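Local coordinates for parvulin 42 (Trypanosoma brucei brucei, PDB 6GMP), which probably catalyses the cis-trans isomerisation of peptidyl-prolyl bonds through its C-terminal parvulin-type PPIase domain, the part described here, at residues Leu12-Lys16 and Ile33-Arg37. Coordinates in Å, arbitrary orientation, origin at the centre of the assembly. Residues are numbered along the deposited sequence.
Sequences LVKHK and ITRSR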
loop_
_atom_site.group_PDB
_atom_site.type_symbol
_atom_site.label_atom_id
_atom_site.label_comp_id
_atom_site.label_asym_id
_atom_site.label_seq_id
_atom_site.Cartn_x
_atom_site.Cartn_y
_atom_site.Cartn_z
ATOM N N LEU A 12 -0.995 1.816 -2.245
ATOM C CA LEU A 12 -0.993 1.050 -3.492
ATOM C C LEU A 12 -0.405 1.882 -4.624
ATOM O O LEU A 12 -0.870 2.981 -4.897
ATOM C CB LEU A 12 -2.410 0.610 -3.873
ATOM C CG LEU A 12 -2.511 -0.269 -5.117
ATOM C CD1 LEU A 12 -1.871 -1.628 -4.916
ATOM C CD2 LEU A 12 -3.966 -0.452 -5.523
ATOM N N VAL A 13 0.617 1.331 -5.265
ATOM C CA VAL A 13 1.226 1.922 -6.443
ATOM C C VAL A 13 0.878 1.009 -7.611
ATOM O O VAL A 13 1.291 -0.145 -7.653
ATOM C CB VAL A 13 2.755 2.050 -6.269
ATOM C CG1 VAL A 13 3.398 2.624 -7.517
ATOM C CG2 VAL A 13 3.072 2.928 -5.064
ATOM N N LYS A 14 0.109 1.523 -8.557
ATOM C CA LYS A 14 -0.359 0.730 -9.680
ATOM C C LYS A 14 0.667 0.737 -10.792
ATOM O O LYS A 14 1.653 1.479 -10.765
ATOM C CB LYS A 14 -1.706 1.270 -10.168
ATOM C CG LYS A 14 -2.815 1.063 -9.170
ATOM C CD LYS A 14 -4.164 1.477 -9.726
ATOM C CE LYS A 14 -5.253 1.251 -8.705
ATOM N NZ LYS A 14 -6.601 1.228 -9.342
ATOM N N HIS A 15 0.434 -0.082 -11.806
ATOM C CA HIS A 15 1.216 -0.028 -13.025
ATOM C C HIS A 15 0.298 -0.378 -14.195
ATOM O O HIS A 15 -0.857 -0.796 -13.976
ATOM C CB HIS A 15 2.436 -0.949 -12.965
ATOM C CG HIS A 15 2.113 -2.372 -12.643
ATOM N ND1 HIS A 15 1.552 -3.230 -13.562
ATOM C CD2 HIS A 15 2.290 -3.088 -11.510
ATOM C CE1 HIS A 15 1.405 -4.422 -13.009
ATOM N NE2 HIS A 15 1.836 -4.358 -11.763
ATOM N N LYS A 16 0.807 -0.224 -15.415
ATOM C CA LYS A 16 -0.013 -0.341 -16.615
ATOM C C LYS A 16 -0.649 -1.712 -16.805
ATOM O O LYS A 16 -1.639 -1.840 -17.522
ATOM C CB LYS A 16 0.829 -0.019 -17.849
ATOM C CG LYS A 16 1.875 -1.077 -18.174
ATOM C CD LYS A 16 2.797 -0.665 -19.316
ATOM C CE LYS A 16 3.632 -1.842 -19.844
ATOM N NZ LYS A 16 2.815 -2.965 -20.427
ATOM N N ILE A 33 -2.882 5.171 -15.315
ATOM C CA ILE A 33 -1.580 4.681 -14.864
ATOM C C ILE A 33 -0.878 3.995 -16.025
ATOM O O ILE A 33 -1.362 2.990 -16.527
ATOM C CB ILE A 33 -1.731 3.673 -13.714
ATOM C CG1 ILE A 33 -2.527 4.282 -12.557
ATOM C CG2 ILE A 33 -0.360 3.208 -13.230
ATOM C CD1 ILE A 33 -1.958 5.583 -12.027
ATOM N N THR A 34 0.247 4.559 -16.459
ATOM C CA THR A 34 0.990 4.039 -17.600
ATOM C C THR A 34 2.392 3.527 -17.248
ATOM O O THR A 34 3.066 2.976 -18.114
ATOM C CB THR A 34 1.125 5.092 -18.698
ATOM O OG1 THR A 34 1.614 6.308 -18.122
ATOM C CG2 THR A 34 -0.220 5.358 -19.338
ATOM N N ARG A 35 2.817 3.683 -15.993
ATOM C CA ARG A 35 4.163 3.266 -15.590
ATOM C C ARG A 35 4.301 1.760 -15.686
ATOM O O ARG A 35 3.316 1.027 -15.614
ATOM C CB ARG A 35 4.498 3.752 -14.174
ATOM C CG ARG A 35 3.845 2.975 -13.043
ATOM C CD ARG A 35 4.361 3.441 -11.684
ATOM N NE ARG A 35 3.994 4.815 -11.388
ATOM C CZ ARG A 35 2.853 5.191 -10.816
ATOM N NH1 ARG A 35 1.931 4.303 -10.485
ATOM N NH2 ARG A 35 2.623 6.468 -10.575
ATOM N N SER A 36 5.522 1.294 -15.873
ATOM C CA SER A 36 5.768 -0.134 -15.978
ATOM C C SER A 36 5.707 -0.760 -14.590
ATOM O O SER A 36 5.766 -0.083 -13.573
ATOM C CB SER A 36 7.138 -0.376 -16.564
ATOM O OG SER A 36 8.121 -0.021 -15.613
ATOM N N ARG A 37 5.600 -2.081 -14.570
ATOM C CA ARG A 37 5.686 -2.833 -13.330
ATOM C C ARG A 37 6.993 -2.487 -12.595
ATOM O O ARG A 37 6.993 -2.228 -11.392
ATOM C CB ARG A 37 5.621 -4.327 -13.634
ATOM C CG ARG A 37 5.754 -5.211 -12.408
ATOM C CD ARG A 37 5.679 -6.670 -12.767
ATOM N NE ARG A 37 6.014 -7.519 -11.624
ATOM C CZ ARG A 37 7.237 -7.977 -11.368
ATOM N NH1 ARG A 37 8.254 -7.707 -12.187
ATOM N NH2 ARG A 37 7.442 -8.735 -10.303
#
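Arg35 makes both hydrogen bonds of this contact. Its NH1 donates to Lys14 O at 2.9 Å. Its own backbone O accepts from Lys16 N at 2.8 Å. The side chain reaches back along 12-16 toward Val13, so Arg35 holds this segment at two points, Lys14 and Lys16. NH1 also forms a salt bridge with Glu71, whose carboxylate accepts from Lys14 N as well.

Van der Waals packing surrounds these bonds. Ile33 CG2 rests on the backbone, 3.6 Å from both Lys14 C and His15 CA. Arg37 CA lies over one face of the His15 ring, 4.0 Å from its centroid, in a CH-pi contact. His15 ND1 accepts a hydrogen bond from Asp17 N. Val13 CG1 touches the guanidinium, 3.7 Å from Arg35 NH1.

The two segments run nearly at right angles and form no strand pair. They tie the end of strand 6-13 and the loop residues just after it to the lead-in of helix 37-49. This closes the base of the long loop between the first strand and first helix of the parvulin fold. Ser36 is the N-cap of that helix, its OG bonded to Asp39 N, and Val13 and His15 pack against Ala40 on it.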